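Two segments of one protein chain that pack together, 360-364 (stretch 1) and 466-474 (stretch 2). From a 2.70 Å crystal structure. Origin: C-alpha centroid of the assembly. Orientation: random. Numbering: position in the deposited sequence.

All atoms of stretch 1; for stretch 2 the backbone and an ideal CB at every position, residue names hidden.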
# COMPACT_ATOMS: atom_id res chain seq x y z
N GLY A 360 36.09 53.04 -29.18
CA GLY A 360 35.97 52.58 -30.56
C GLY A 360 35.67 53.78 -31.41
O GLY A 360 34.83 54.56 -31.03
N TYR A 361 36.33 53.95 -32.56
CA TYR A 361 36.11 55.15 -33.37
C TYR A 361 36.14 54.82 -34.85
O TYR A 361 37.17 54.43 -35.36
CB TYR A 361 37.16 56.22 -32.99
CG TYR A 361 37.11 57.50 -33.79
CD1 TYR A 361 35.89 58.10 -34.16
CD2 TYR A 361 38.27 58.14 -34.15
CE1 TYR A 361 35.86 59.27 -34.88
CE2 TYR A 361 38.25 59.31 -34.88
CZ TYR A 361 37.05 59.87 -35.24
OH TYR A 361 37.07 61.04 -35.98
N THR A 362 35.01 55.00 -35.52
CA THR A 362 34.75 54.47 -36.86
C THR A 362 34.03 55.55 -37.71
O THR A 362 33.60 56.57 -37.18
CB THR A 362 33.89 53.20 -36.74
OG1 THR A 362 34.56 52.22 -35.95
CG2 THR A 362 33.63 52.57 -38.07
N GLU A 363 33.90 55.36 -39.02
CA GLU A 363 33.07 56.29 -39.81
C GLU A 363 31.67 56.39 -39.20
O GLU A 363 31.19 57.49 -38.95
CB GLU A 363 33.01 55.87 -41.29
CG GLU A 363 31.90 56.52 -42.13
CD GLU A 363 32.06 58.04 -42.35
OE1 GLU A 363 32.90 58.69 -41.68
OE2 GLU A 363 31.33 58.57 -43.23
N ASP A 364 31.05 55.23 -38.96
CA ASP A 364 29.81 55.08 -38.16
C ASP A 364 29.74 56.03 -36.96
O ASP A 364 28.68 56.59 -36.67
CB ASP A 364 29.70 53.64 -37.59
CG ASP A 364 29.21 52.60 -38.61
OD1 ASP A 364 28.85 52.95 -39.77
OD2 ASP A 364 29.17 51.40 -38.23
N UNK A 466 33.67 68.60 -32.31
CA UNK A 466 34.49 67.65 -31.54
C UNK A 466 35.24 66.66 -32.45
O UNK A 466 36.23 66.05 -32.04
CB UNK A 466 33.61 66.88 -30.56
N UNK A 467 34.80 66.54 -33.70
CA UNK A 467 35.48 65.69 -34.67
C UNK A 467 36.88 66.18 -35.06
O UNK A 467 37.70 65.40 -35.53
CB UNK A 467 34.62 65.58 -35.93
N UNK A 468 37.14 67.48 -34.88
CA UNK A 468 38.41 68.10 -35.29
C UNK A 468 39.56 67.85 -34.31
O UNK A 468 40.71 68.08 -34.66
CB UNK A 468 38.21 69.61 -35.45
N UNK A 469 39.23 67.42 -33.09
CA UNK A 469 40.22 67.07 -32.06
C UNK A 469 40.57 65.59 -32.04
O UNK A 469 41.51 65.18 -31.35
CB UNK A 469 39.70 67.48 -30.68
N UNK A 470 39.79 64.80 -32.78
CA UNK A 470 39.92 63.36 -32.84
C UNK A 470 40.77 62.91 -34.02
O UNK A 470 41.55 61.96 -33.91
CB UNK A 470 38.54 62.71 -32.92
N UNK A 471 40.58 63.56 -35.16
CA UNK A 471 41.33 63.21 -36.35
C UNK A 471 40.57 62.29 -37.27
O UNK A 471 39.55 61.72 -36.89
CB UNK A 471 42.66 62.56 -35.96
N UNK A 472 41.05 62.15 -38.51
CA UNK A 472 40.37 61.30 -39.47
C UNK A 472 40.46 59.84 -39.03
O UNK A 472 41.53 59.39 -38.63
CB UNK A 472 40.97 61.48 -40.87
N UNK A 473 39.34 59.13 -39.11
CA UNK A 473 39.21 57.77 -38.60
C UNK A 473 40.26 56.86 -39.19
O UNK A 473 40.59 56.98 -40.37
CB UNK A 473 37.81 57.22 -38.90
N UNK A 474 40.81 55.97 -38.35
CA UNK A 474 41.69 54.90 -38.81
C UNK A 474 43.05 55.31 -39.34
O UNK A 474 43.77 54.47 -39.90
CB UNK A 474 40.97 54.12 -39.91

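Stretch 1 offers one prominent feature to its partner, the side chain of Tyr-361, which extends with chi1 in the t well; its CA-to-CB bond points toward stretch 2, and its hydroxyl reaches the partner backbone. At position 466 no atom of stretch 1 comes within 5.5 Å of the ideal CB, so the contact sets no preference. The residue is Ile-466, and it takes no part in the interface.

At position 467 the CA-to-CB bond points sideways, and the ideal CB lies 5.2 Å from Tyr-361 OH. Small residues would suit, as would longer ones that turn aside; the residue is Ala-467, which adds little contact. Positions 468 and 469 again have nothing of stretch 1 near their CB atoms, and the former points away, so many side chains would be compatible. They are Lys-468 and Trp-469, both of which hydrogen-bond through their side chains elsewhere in the structure.

Position 470 is more demanding. Its CA-to-CB bond points toward stretch 1, and the ideal CB already sits 3.8 Å from Tyr-361 OH, a normal packing distance. A small side chain fits without further adjustment, with alanine or serine plausible. The residue is Ala-470, whose CB lies 3.9 Å from Tyr-361 CE2, giving the ring an apolar neighbour.

At position 471 the backbone decides. With phi/psi of 97/166, a CB would be jammed against the carbonyl O of position 470, which calls for glycine irrespective of stretch 1. Gly-471 is found, and its contribution comes from the main chain: Tyr-361 OH donates a hydrogen bond to Gly-471 O at 2.7 Å. The acceptor lies at the ring edge, near the ring plane.

Position 472 points away from stretch 1, and its phi of -67° is compatible with proline as well as with many other residues. It is Pro-472, with no appreciable contact across the stretches.

Position 473 has the closest CA approach between the backbones, 5.8 Å from its CA to Thr-362 CA. Its CA-to-CB bond points sideways, and the ideal CB lies 4.3 Å from Thr-362 C and over one face of the Tyr-361 ring. A medium apolar side chain, such as valine, isoleucine or leucine, could cover the ring. Val-473, with chi1 at 163° (t), places CG2 over one face, 3.7 Å from the ring centroid and 19° off its normal, a CH-pi contact. Val-473 CG1 lies 3.9 Å from Glu-363 N.

At position 474 positive phi favours glycine, and Gly-474 is present, adding almost nothing to the interface.

Stretch 2 466-474: IAKWAGPVG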
# COMPACT_ATOMS: atom_id res chain seq x y z
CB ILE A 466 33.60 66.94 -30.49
CG1 ILE A 466 32.99 67.99 -29.55
CG2 ILE A 466 34.41 65.91 -29.70
CD1 ILE A 466 31.80 67.52 -28.75
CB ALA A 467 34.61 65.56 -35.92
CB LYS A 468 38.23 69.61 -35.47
CG LYS A 468 38.07 70.38 -34.16
CD LYS A 468 37.28 71.66 -34.36
CE LYS A 468 37.27 72.52 -33.10
NZ LYS A 468 36.18 73.54 -33.15
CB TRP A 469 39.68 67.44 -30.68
CG TRP A 469 39.54 68.89 -30.51
CD1 TRP A 469 38.39 69.58 -30.35
CD2 TRP A 469 40.60 69.84 -30.52
NE1 TRP A 469 38.66 70.91 -30.25
CE2 TRP A 469 40.01 71.10 -30.35
CE3 TRP A 469 41.99 69.75 -30.65
CZ2 TRP A 469 40.77 72.28 -30.32
CZ3 TRP A 469 42.74 70.91 -30.61
CH2 TRP A 469 42.13 72.16 -30.45
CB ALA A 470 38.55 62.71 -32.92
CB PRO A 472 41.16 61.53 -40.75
CG PRO A 472 42.53 61.92 -40.29
CD PRO A 472 42.26 62.76 -39.08
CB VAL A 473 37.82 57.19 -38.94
CG1 VAL A 473 37.78 55.67 -38.80
CG2 VAL A 473 36.78 57.85 -38.07
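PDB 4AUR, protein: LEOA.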